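Local coordinates for protein tryptophan--tRNA ligase (Aeropyrum pernix, PDB 3A04) that catalyses the ATP-dependent attachment of L-tryptophan to tRNA(Trp), releasing AMP and diphosphate, as a class I aminoacyl-tRNA synthetase, at residues 70-76 / 101-107; 82-88 / 265-270; 210-216 / 241-246. One frame throughout, in Å; residues are numbered along the deposited sequence.

Interaction 1: 70-76 / 101-107; sequences RVAVLTG and GFKVFVA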
loop_
_atom_site.group_PDB
_atom_site.type_symbol
_atom_site.label_atom_id
_atom_site.label_comp_id
_atom_site.label_asym_id
_atom_site.label_seq_id
_atom_site.Cartn_x
_atom_site.Cartn_y
_atom_site.Cartn_z
ATOM N N ARG A 70 -20.563 -10.812 -18.963
ATOM C CA ARG A 70 -20.370 -11.601 -17.699
ATOM C C ARG A 70 -20.283 -10.553 -16.561
ATOM O O ARG A 70 -19.577 -9.536 -16.733
ATOM C CB ARG A 70 -19.150 -12.523 -17.720
ATOM C CG ARG A 70 -19.124 -13.551 -16.500
ATOM C CD ARG A 70 -20.125 -14.705 -16.581
ATOM N NE ARG A 70 -20.068 -15.653 -15.441
ATOM C CZ ARG A 70 -18.982 -16.338 -15.040
ATOM N NH1 ARG A 70 -17.778 -16.162 -15.633
ATOM N NH2 ARG A 70 -19.076 -17.150 -13.994
ATOM N N VAL A 71 -21.077 -10.734 -15.486
ATOM C CA VAL A 71 -21.149 -9.780 -14.320
ATOM C C VAL A 71 -20.576 -10.479 -13.074
ATOM O O VAL A 71 -20.445 -11.697 -13.101
ATOM C CB VAL A 71 -22.536 -9.211 -14.029
ATOM C CG1 VAL A 71 -22.950 -8.257 -15.132
ATOM C CG2 VAL A 71 -23.689 -10.323 -13.831
ATOM N N ALA A 72 -20.220 -9.725 -12.036
ATOM C CA ALA A 72 -19.493 -10.295 -10.895
ATOM C C ALA A 72 -20.074 -9.825 -9.570
ATOM O O ALA A 72 -20.746 -8.807 -9.492
ATOM C CB ALA A 72 -17.955 -9.959 -10.954
ATOM N N VAL A 73 -19.826 -10.614 -8.536
ATOM C CA VAL A 73 -20.110 -10.191 -7.189
ATOM C C VAL A 73 -18.827 -10.398 -6.421
ATOM O O VAL A 73 -18.068 -11.372 -6.696
ATOM C CB VAL A 73 -21.334 -11.011 -6.550
ATOM C CG1 VAL A 73 -21.100 -12.537 -6.600
ATOM C CG2 VAL A 73 -21.540 -10.550 -5.090
ATOM N N LEU A 74 -18.565 -9.511 -5.452
ATOM C CA LEU A 74 -17.344 -9.544 -4.705
ATOM C C LEU A 74 -17.691 -9.351 -3.240
ATOM O O LEU A 74 -18.547 -8.491 -2.918
ATOM C CB LEU A 74 -16.410 -8.365 -5.201
ATOM C CG LEU A 74 -15.209 -8.431 -4.229
ATOM C CD1 LEU A 74 -13.874 -8.885 -4.693
ATOM C CD2 LEU A 74 -15.141 -7.257 -3.164
ATOM N N THR A 75 -17.060 -10.100 -2.321
ATOM C CA THR A 75 -17.135 -9.672 -0.937
ATOM C C THR A 75 -15.826 -10.056 -0.257
ATOM O O THR A 75 -15.017 -10.827 -0.820
ATOM C CB THR A 75 -18.351 -10.414 -0.195
ATOM O OG1 THR A 75 -18.478 -9.877 1.122
ATOM C CG2 THR A 75 -18.013 -11.920 -0.080
ATOM N N GLY A 76 -15.592 -9.557 0.951
ATOM C CA GLY A 76 -14.425 -9.934 1.698
ATOM C C GLY A 76 -14.765 -10.512 3.061
ATOM O O GLY A 76 -15.807 -10.148 3.641
ATOM N N GLY A 101 -25.246 -17.257 -12.777
ATOM C CA GLY A 101 -24.293 -16.827 -13.771
ATOM C C GLY A 101 -23.242 -15.804 -13.303
ATOM O O GLY A 101 -22.310 -15.502 -14.086
ATOM N N PHE A 102 -23.302 -15.275 -12.063
ATOM C CA PHE A 102 -22.275 -14.254 -11.650
ATOM C C PHE A 102 -20.946 -14.881 -11.400
ATOM O O PHE A 102 -20.891 -15.970 -10.768
ATOM C CB PHE A 102 -22.717 -13.503 -10.357
ATOM C CG PHE A 102 -23.811 -12.539 -10.546
ATOM C CD1 PHE A 102 -25.007 -12.918 -11.096
ATOM C CD2 PHE A 102 -23.635 -11.198 -10.107
ATOM C CE1 PHE A 102 -26.043 -11.973 -11.251
ATOM C CE2 PHE A 102 -24.624 -10.234 -10.282
ATOM C CZ PHE A 102 -25.850 -10.604 -10.857
ATOM N N LYS A 103 -19.840 -14.189 -11.785
ATOM C CA LYS A 103 -18.521 -14.613 -11.351
ATOM C C LYS A 103 -18.390 -14.183 -9.875
ATOM O O LYS A 103 -18.610 -13.032 -9.537
ATOM C CB LYS A 103 -17.417 -13.931 -12.232
ATOM C CG LYS A 103 -15.986 -14.345 -11.865
ATOM C CD LYS A 103 -15.590 -15.836 -12.123
ATOM C CE LYS A 103 -14.204 -16.056 -11.654
ATOM N NZ LYS A 103 -13.703 -17.470 -12.012
ATOM N N VAL A 104 -17.994 -15.080 -8.993
ATOM C CA VAL A 104 -17.835 -14.718 -7.595
ATOM C C VAL A 104 -16.348 -14.554 -7.252
ATOM O O VAL A 104 -15.510 -15.414 -7.587
ATOM C CB VAL A 104 -18.410 -15.861 -6.638
ATOM C CG1 VAL A 104 -18.293 -15.475 -5.173
ATOM C CG2 VAL A 104 -19.913 -16.142 -7.004
ATOM N N PHE A 105 -16.053 -13.445 -6.559
ATOM C CA PHE A 105 -14.739 -13.174 -6.035
ATOM C C PHE A 105 -14.891 -13.109 -4.539
ATOM O O PHE A 105 -15.760 -12.406 -4.020
ATOM C CB PHE A 105 -14.217 -11.790 -6.524
ATOM C CG PHE A 105 -13.860 -11.766 -8.008
ATOM C CD1 PHE A 105 -14.801 -11.501 -8.962
ATOM C CD2 PHE A 105 -12.528 -12.075 -8.416
ATOM C CE1 PHE A 105 -14.440 -11.454 -10.337
ATOM C CE2 PHE A 105 -12.146 -12.043 -9.791
ATOM C CZ PHE A 105 -13.138 -11.719 -10.740
ATOM N N VAL A 106 -13.985 -13.781 -3.845
ATOM C CA VAL A 106 -13.968 -13.750 -2.391
ATOM C C VAL A 106 -12.597 -13.295 -1.924
ATOM O O VAL A 106 -11.586 -13.984 -2.140
ATOM C CB VAL A 106 -14.269 -15.152 -1.786
ATOM C CG1 VAL A 106 -14.173 -15.025 -0.233
ATOM C CG2 VAL A 106 -15.734 -15.574 -2.152
ATOM N N ALA A 107 -12.549 -12.131 -1.282
ATOM C CA ALA A 107 -11.271 -11.646 -0.786
ATOM C C ALA A 107 -11.108 -12.110 0.674
ATOM O O ALA A 107 -12.047 -12.001 1.476
ATOM C CB ALA A 107 -11.239 -10.096 -0.826
HETATM O O HOH W 1 -21.436 -18.365 -12.355
HETATM O O HOH W 2 -22.579 -13.050 -15.584
#

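Interaction 2: 82-88 / 265-270; sequences KFHFGHK and TIFLTD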
loop_
_atom_site.group_PDB
_atom_site.type_symbol
_atom_site.label_atom_id
_atom_site.label_comp_id
_atom_site.label_asym_id
_atom_site.label_seq_id
_atom_site.Cartn_x
_atom_site.Cartn_y
_atom_site.Cartn_z
ATOM N N LYS A 82 -14.564 -17.962 14.410
ATOM C CA LYS A 82 -15.138 -19.066 13.664
ATOM C C LYS A 82 -16.240 -18.582 12.738
ATOM O O LYS A 82 -16.880 -17.526 13.008
ATOM C CB LYS A 82 -15.678 -20.128 14.652
ATOM C CG LYS A 82 -14.537 -20.748 15.551
ATOM C CD LYS A 82 -14.913 -22.098 16.158
ATOM C CE LYS A 82 -15.764 -21.917 17.374
ATOM N NZ LYS A 82 -15.672 -23.127 18.344
ATOM N N PHE A 83 -16.494 -19.370 11.682
ATOM C CA PHE A 83 -17.534 -19.058 10.714
ATOM C C PHE A 83 -18.920 -19.319 11.316
ATOM O O PHE A 83 -19.210 -20.462 11.807
ATOM C CB PHE A 83 -17.290 -19.971 9.509
ATOM C CG PHE A 83 -18.123 -19.656 8.306
ATOM C CD1 PHE A 83 -19.407 -20.144 8.198
ATOM C CD2 PHE A 83 -17.586 -18.869 7.265
ATOM C CE1 PHE A 83 -20.177 -19.913 7.042
ATOM C CE2 PHE A 83 -18.308 -18.655 6.145
ATOM C CZ PHE A 83 -19.630 -19.163 6.034
ATOM N N HIS A 84 -19.799 -18.312 11.231
ATOM C CA HIS A 84 -21.079 -18.356 11.902
ATOM C C HIS A 84 -22.231 -18.052 10.941
ATOM O O HIS A 84 -22.005 -17.863 9.722
ATOM C CB HIS A 84 -21.060 -17.483 13.213
ATOM C CG HIS A 84 -20.717 -16.036 12.991
ATOM N ND1 HIS A 84 -21.346 -15.255 12.039
ATOM C CD2 HIS A 84 -19.790 -15.232 13.581
ATOM C CE1 HIS A 84 -20.865 -14.017 12.090
ATOM N NE2 HIS A 84 -19.948 -13.971 13.040
ATOM N N PHE A 85 -23.473 -18.034 11.447
ATOM C CA PHE A 85 -24.620 -17.771 10.570
ATOM C C PHE A 85 -24.691 -16.333 10.006
ATOM O O PHE A 85 -25.388 -16.123 9.039
ATOM C CB PHE A 85 -25.937 -18.130 11.333
ATOM C CG PHE A 85 -26.249 -19.614 11.229
ATOM C CD1 PHE A 85 -25.535 -20.556 11.954
ATOM C CD2 PHE A 85 -27.202 -20.055 10.331
ATOM C CE1 PHE A 85 -25.849 -21.972 11.776
ATOM C CE2 PHE A 85 -27.485 -21.356 10.156
ATOM C CZ PHE A 85 -26.803 -22.336 10.874
ATOM N N GLY A 86 -23.996 -15.384 10.631
ATOM C CA GLY A 86 -23.823 -14.026 10.015
ATOM C C GLY A 86 -23.062 -14.205 8.688
ATOM O O GLY A 86 -23.448 -13.705 7.654
ATOM N N HIS A 87 -21.985 -14.975 8.716
ATOM C CA HIS A 87 -21.190 -15.192 7.521
ATOM C C HIS A 87 -22.010 -15.996 6.543
ATOM O O HIS A 87 -21.981 -15.742 5.313
ATOM C CB HIS A 87 -19.861 -15.923 7.834
ATOM C CG HIS A 87 -18.988 -15.239 8.856
ATOM N ND1 HIS A 87 -18.655 -15.810 10.075
ATOM C CD2 HIS A 87 -18.385 -14.022 8.847
ATOM C CE1 HIS A 87 -17.853 -14.994 10.747
ATOM N NE2 HIS A 87 -17.620 -13.928 9.989
ATOM N N LYS A 88 -22.782 -16.990 7.028
ATOM C CA LYS A 88 -23.536 -17.788 6.084
ATOM C C LYS A 88 -24.499 -16.961 5.237
ATOM O O LYS A 88 -24.742 -17.322 4.062
ATOM C CB LYS A 88 -24.323 -18.939 6.836
ATOM C CG LYS A 88 -25.404 -19.651 5.999
ATOM C CD LYS A 88 -25.968 -20.897 6.800
ATOM C CE LYS A 88 -27.106 -21.643 6.049
ATOM N NZ LYS A 88 -28.113 -20.668 5.656
ATOM N N THR A 265 -24.072 -16.801 18.965
ATOM C CA THR A 265 -23.838 -17.199 17.591
ATOM C C THR A 265 -23.660 -18.732 17.528
ATOM O O THR A 265 -22.753 -19.263 18.165
ATOM C CB THR A 265 -22.531 -16.484 17.005
ATOM O OG1 THR A 265 -21.440 -16.715 17.906
ATOM C CG2 THR A 265 -22.701 -14.962 17.082
ATOM N N ILE A 266 -24.442 -19.385 16.692
ATOM C CA ILE A 266 -24.143 -20.764 16.274
ATOM C C ILE A 266 -23.021 -20.843 15.251
ATOM O O ILE A 266 -23.107 -20.242 14.179
ATOM C CB ILE A 266 -25.334 -21.428 15.581
ATOM C CG1 ILE A 266 -26.653 -21.167 16.351
ATOM C CG2 ILE A 266 -24.956 -22.919 15.160
ATOM C CD1 ILE A 266 -26.859 -21.881 17.612
ATOM N N PHE A 267 -21.951 -21.578 15.563
ATOM C CA PHE A 267 -20.906 -21.765 14.580
ATOM C C PHE A 267 -21.242 -22.939 13.703
ATOM O O PHE A 267 -21.839 -23.972 14.155
ATOM C CB PHE A 267 -19.550 -21.940 15.317
ATOM C CG PHE A 267 -19.200 -20.731 16.129
ATOM C CD1 PHE A 267 -19.068 -19.478 15.509
ATOM C CD2 PHE A 267 -19.027 -20.810 17.500
ATOM C CE1 PHE A 267 -18.772 -18.320 16.257
ATOM C CE2 PHE A 267 -18.694 -19.652 18.280
ATOM C CZ PHE A 267 -18.582 -18.423 17.664
ATOM N N LEU A 268 -20.875 -22.861 12.437
ATOM C CA LEU A 268 -21.148 -24.006 11.529
ATOM C C LEU A 268 -20.450 -25.313 11.949
ATOM O O LEU A 268 -20.851 -26.411 11.503
ATOM C CB LEU A 268 -20.862 -23.652 10.081
ATOM C CG LEU A 268 -22.245 -23.075 9.639
ATOM C CD1 LEU A 268 -22.447 -21.670 10.167
ATOM C CD2 LEU A 268 -22.506 -23.131 8.202
ATOM N N THR A 269 -19.414 -25.174 12.760
ATOM C CA THR A 269 -18.693 -26.381 13.259
ATOM C C THR A 269 -19.169 -26.875 14.648
ATOM O O THR A 269 -18.608 -27.842 15.189
ATOM C CB THR A 269 -17.125 -26.117 13.315
ATOM O OG1 THR A 269 -16.912 -24.978 14.136
ATOM C CG2 THR A 269 -16.601 -25.867 11.913
ATOM N N ASP A 270 -20.131 -26.161 15.261
ATOM C CA ASP A 270 -20.642 -26.557 16.568
ATOM C C ASP A 270 -21.207 -27.989 16.493
ATOM O O ASP A 270 -21.973 -28.347 15.613
ATOM C CB ASP A 270 -21.718 -25.574 17.105
ATOM C CG ASP A 270 -21.148 -24.325 17.684
ATOM O OD1 ASP A 270 -19.914 -24.322 17.941
ATOM O OD2 ASP A 270 -21.910 -23.331 17.890
HETATM O O HOH W 3 -17.346 -24.722 16.788
HETATM O O HOH W 4 -17.683 -22.597 12.283
HETATM O O HOH W 5 -24.341 -17.097 14.319
#

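Interaction 3: 210-216 / 241-246; sequences VVVPVGA and PASTYH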
loop_
_atom_site.group_PDB
_atom_site.type_symbol
_atom_site.label_atom_id
_atom_site.label_comp_id
_atom_site.label_asym_id
_atom_site.label_seq_id
_atom_site.Cartn_x
_atom_site.Cartn_y
_atom_site.Cartn_z
ATOM N N VAL A 210 -19.883 -4.932 -11.158
ATOM C CA VAL A 210 -19.649 -5.731 -9.940
ATOM C C VAL A 210 -20.668 -5.302 -8.909
ATOM O O VAL A 210 -20.918 -4.118 -8.750
ATOM C CB VAL A 210 -18.291 -5.366 -9.275
ATOM C CG1 VAL A 210 -17.952 -6.407 -8.105
ATOM C CG2 VAL A 210 -17.234 -5.353 -10.272
ATOM N N VAL A 211 -21.222 -6.258 -8.155
ATOM C CA VAL A 211 -22.152 -5.878 -7.108
ATOM C C VAL A 211 -21.541 -6.358 -5.801
ATOM O O VAL A 211 -20.812 -7.359 -5.769
ATOM C CB VAL A 211 -23.603 -6.484 -7.364
ATOM C CG1 VAL A 211 -23.591 -8.124 -7.458
ATOM C CG2 VAL A 211 -24.609 -5.945 -6.285
ATOM N N VAL A 212 -21.746 -5.607 -4.718
ATOM C CA VAL A 212 -21.191 -5.981 -3.418
ATOM C C VAL A 212 -22.365 -6.082 -2.443
ATOM O O VAL A 212 -23.111 -5.066 -2.236
ATOM C CB VAL A 212 -20.258 -4.882 -2.918
ATOM C CG1 VAL A 212 -19.539 -5.258 -1.575
ATOM C CG2 VAL A 212 -19.143 -4.537 -4.028
ATOM N N PRO A 213 -22.552 -7.272 -1.799
ATOM C CA PRO A 213 -23.670 -7.331 -0.862
ATOM C C PRO A 213 -23.250 -6.879 0.516
ATOM O O PRO A 213 -22.258 -7.390 1.042
ATOM C CB PRO A 213 -24.047 -8.819 -0.864
ATOM C CG PRO A 213 -22.740 -9.584 -1.132
ATOM C CD PRO A 213 -21.939 -8.591 -2.052
ATOM N N VAL A 214 -23.978 -5.957 1.133
ATOM C CA VAL A 214 -23.501 -5.384 2.395
ATOM C C VAL A 214 -24.684 -5.071 3.330
ATOM O O VAL A 214 -25.844 -5.143 2.903
ATOM C CB VAL A 214 -22.754 -4.022 2.238
ATOM C CG1 VAL A 214 -21.432 -4.125 1.479
ATOM C CG2 VAL A 214 -23.615 -2.996 1.562
ATOM N N GLY A 215 -24.366 -4.725 4.571
ATOM C CA GLY A 215 -25.355 -4.103 5.476
ATOM C C GLY A 215 -25.285 -2.581 5.289
ATOM O O GLY A 215 -24.253 -2.050 4.822
ATOM N N ALA A 216 -26.329 -1.842 5.721
ATOM C CA ALA A 216 -26.330 -0.346 5.569
ATOM C C ALA A 216 -25.156 0.299 6.249
ATOM O O ALA A 216 -24.636 1.362 5.816
ATOM C CB ALA A 216 -27.650 0.265 6.147
ATOM N N PRO A 241 -19.140 0.808 -8.156
ATOM C CA PRO A 241 -19.753 -0.518 -7.871
ATOM C C PRO A 241 -21.193 -0.417 -7.395
ATOM O O PRO A 241 -21.541 0.497 -6.660
ATOM C CB PRO A 241 -18.888 -1.071 -6.720
ATOM C CG PRO A 241 -18.234 0.257 -6.084
ATOM C CD PRO A 241 -17.938 1.061 -7.361
ATOM N N ALA A 242 -21.991 -1.381 -7.802
ATOM C CA ALA A 242 -23.375 -1.568 -7.315
ATOM C C ALA A 242 -23.370 -2.304 -5.967
ATOM O O ALA A 242 -22.345 -2.818 -5.565
ATOM C CB ALA A 242 -24.197 -2.342 -8.362
ATOM N N SER A 243 -24.501 -2.284 -5.262
ATOM C CA SER A 243 -24.621 -2.897 -3.990
ATOM C C SER A 243 -26.034 -3.415 -3.748
ATOM O O SER A 243 -27.027 -2.916 -4.347
ATOM C CB SER A 243 -24.199 -1.913 -2.886
ATOM O OG SER A 243 -24.751 -0.610 -3.082
ATOM N N THR A 244 -26.157 -4.425 -2.886
ATOM C CA THR A 244 -27.494 -4.853 -2.401
ATOM C C THR A 244 -27.343 -4.740 -0.913
ATOM O O THR A 244 -26.191 -4.806 -0.429
ATOM C CB THR A 244 -27.917 -6.271 -2.783
ATOM O OG1 THR A 244 -26.902 -7.209 -2.366
ATOM C CG2 THR A 244 -28.096 -6.439 -4.336
ATOM N N TYR A 245 -28.458 -4.553 -0.191
ATOM C CA TYR A 245 -28.417 -4.203 1.244
ATOM C C TYR A 245 -29.272 -5.169 2.013
ATOM O O TYR A 245 -30.424 -5.400 1.621
ATOM C CB TYR A 245 -28.878 -2.753 1.579
ATOM C CG TYR A 245 -27.951 -1.770 0.994
ATOM C CD1 TYR A 245 -28.139 -1.336 -0.317
ATOM C CD2 TYR A 245 -26.854 -1.296 1.725
ATOM C CE1 TYR A 245 -27.246 -0.443 -0.937
ATOM C CE2 TYR A 245 -25.953 -0.377 1.109
ATOM C CZ TYR A 245 -26.196 0.053 -0.193
ATOM O OH TYR A 245 -25.309 0.898 -0.839
ATOM N N HIS A 246 -28.671 -5.798 3.030
ATOM C CA HIS A 246 -29.425 -6.768 3.804
ATOM C C HIS A 246 -29.590 -6.264 5.247
ATOM O O HIS A 246 -28.748 -5.538 5.749
ATOM C CB HIS A 246 -28.786 -8.176 3.727
ATOM C CG HIS A 246 -27.329 -8.213 4.109
ATOM N ND1 HIS A 246 -26.357 -8.684 3.265
ATOM C CD2 HIS A 246 -26.689 -7.831 5.235
ATOM C CE1 HIS A 246 -25.176 -8.581 3.840
ATOM N NE2 HIS A 246 -25.346 -8.085 5.049
HETATM O O HOH W 6 -28.384 -3.135 6.855
#

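Interaction 1: 70-76 / 101-107
Five backbone hydrogen bonds, from Lys-103 N to Val-71 O (2.9 Å) up to Ala-107 N to Thr-75 O (2.8 Å), join strands only 15° apart in direction, a regular parallel pairing. Among polar side chains, Arg-70 NE donates to Gly-101 O over 2.6 Å, the acceptor lying close to the guanidinium plane, while Lys-103 CB sits over one face, offset toward the rim of the group. One water bridges Arg-70 NH2 to Phe-102 O, another Val-71 N to Gly-101 O. Asp-145 forms salt bridges with both Arg-70 and Lys-103. The strands are the two arms of a beta-alpha-beta crossover through helix 85-99, part of the Rossmann-type class I catalytic fold; Gly-101, at positive phi, closes that helix as a Schellman C-prime residue. Among apolar contacts, Val-71 CG2, set between the backbone N and the carbonyl carbon (chi1 -69°), is carried over the Phe-102 ring, 3.6 Å from the centroid and 8° off the normal, a CH-pi contact. Replacing Phe-102 by an alanine is likely to leave the Val-71 methyl without its aromatic partner and open a gap beside Phe-58 and Lys-65 of helix 58-66. Leu-74 CD1 packs 3.5 Å from Phe-105 CB, and Ala-72 CB meets the edge of the Phe-105 ring at Phe-105 CE1 (3.9 Å). On the opposite sheet face, Val-73 CG1 and Val-104 CG2 run alongside at 3.8 Å.

Interaction 2: 82-88 / 265-270
A bend at chi3 (-81°) brings Lys-82 CE back to 3.4 Å from Phe-267 CD2, while Lys-82 CB lies over one face of that ring, offset toward its rim. In His-84, chi1 of 58° sets CG between the backbone N and the carbonyl carbon, turning the imidazole back to the helix start, where ND1 weakly accepts from Gly-86 N; His-84 CB meets Phe-267 CD1 at 3.6 Å. Lys-82 and His-84 belong to the HIGH region, the class I signature at the start of helix 85-99. His-84 and His-87 form its capping box, His-84 N donating to His-87 ND1 (3.0 Å) close to the ring plane. The loop 265-270 follows the KMSKS region, and Thr-265 OG1 bonds to Ser-258 O of that motif. One direct hydrogen bond joins the segments: Leu-268 N to Phe-83 O, 3.0 Å, 166° at the hydrogen. Leu-268 CD1 wedges between two aromatic rings, meeting the edge of Phe-83 and standing 3.7 Å from Phe-85 CD1. Phe-85 CE1 also packs on Ile-266 CG2 (3.6 Å). Asp-270 OD2 receives Phe-267 N from above the carboxylate plane and forms a salt bridge with Lys-278. Lys-82 NZ and Asp-270 OD1 are 4.4 Å apart, too far for a salt bridge; one water accepts from Lys-82 NZ (2.8 Å) and donates to Asp-270 OD1 and Thr-269 OG1.

Interaction 3: 210-216 / 241-246
Val-214 and Tyr-245 stand side by side on one face of a parallel strand pair, and Val-214 CG2 reaches 3.5 Å from Tyr-245 CE2. The ring runs back toward Ser-243, while near its root Gly-215 C lies at its edge and Ala-216 CA is 4.0 Å from Tyr-245 CD2. In His-246, chi1 of 54° sets CG between the backbone N and the carbonyl carbon, which lays the imidazole flat over the Val-214 peptide: Val-214 O lies beneath the ring centre, and His-246 NE2 is 3.5 Å from Val-214 C. Val-214 O also accepts from His-246 N at 2.9 Å.

On the opposite face the main bump is Val-211 CG2. It fills a shallow dip floored by the Ser-243 backbone, 3.8 Å from Ser-243 N, and flanked by Ala-242 CB and Thr-244 CG2. Next along, Thr-244 OG1 rests against Pro-213 CB at 3.6 Å. Ala-242 CB rests against Val-210 O (3.7 Å).

Five backbone hydrogen bonds hold the strands, whose directions differ by 25°. At Ala-242 O and Val-212 O the donor stands well above the carbonyl plane, whereas at Thr-244 O the donor, Val-214 N, is tilted less, by 21°. A water at the far end bridges Ala-216 N and His-246 O, 2.7 Å from the latter.

The pair belongs to a beta-alpha-beta unit of the Rossmann-type sheet. Its connecting helix, 219-231, covers the Val-214 and Tyr-245 face, where Leu-222 packs and Asp-219 bonds to Tyr-245 OH; helix 58-66 covers Val-211 and Thr-244 with Phe-58, and strand 52-56 borders strand 242-246.

In the fold
Interactions 1 and 3 belong to one sheet, where strands 72-77 and 210-215 are neighbours; their centres are 12 Å apart. The seam is made by probable hydrogen bonds from Val-211 N to Ala-72 O (2.9 Å) and from Leu-74 N to Val-211 O (3.1 Å). Interaction 2 touches neither, its nearest atoms about 7 Å from interaction 1 and 6 Å from interaction 3, but its segment 82-88 lies between the two strands of interaction 1 in sequence: strand 72-77 runs into the HIGH region, whose helix returns to strand 103-108. In class I enzymes HIGH and KMSKS serve ATP, so interaction 2 probably borders that site. The iron/sulfur cluster lies about 13 Å from the Ile-266 side chain.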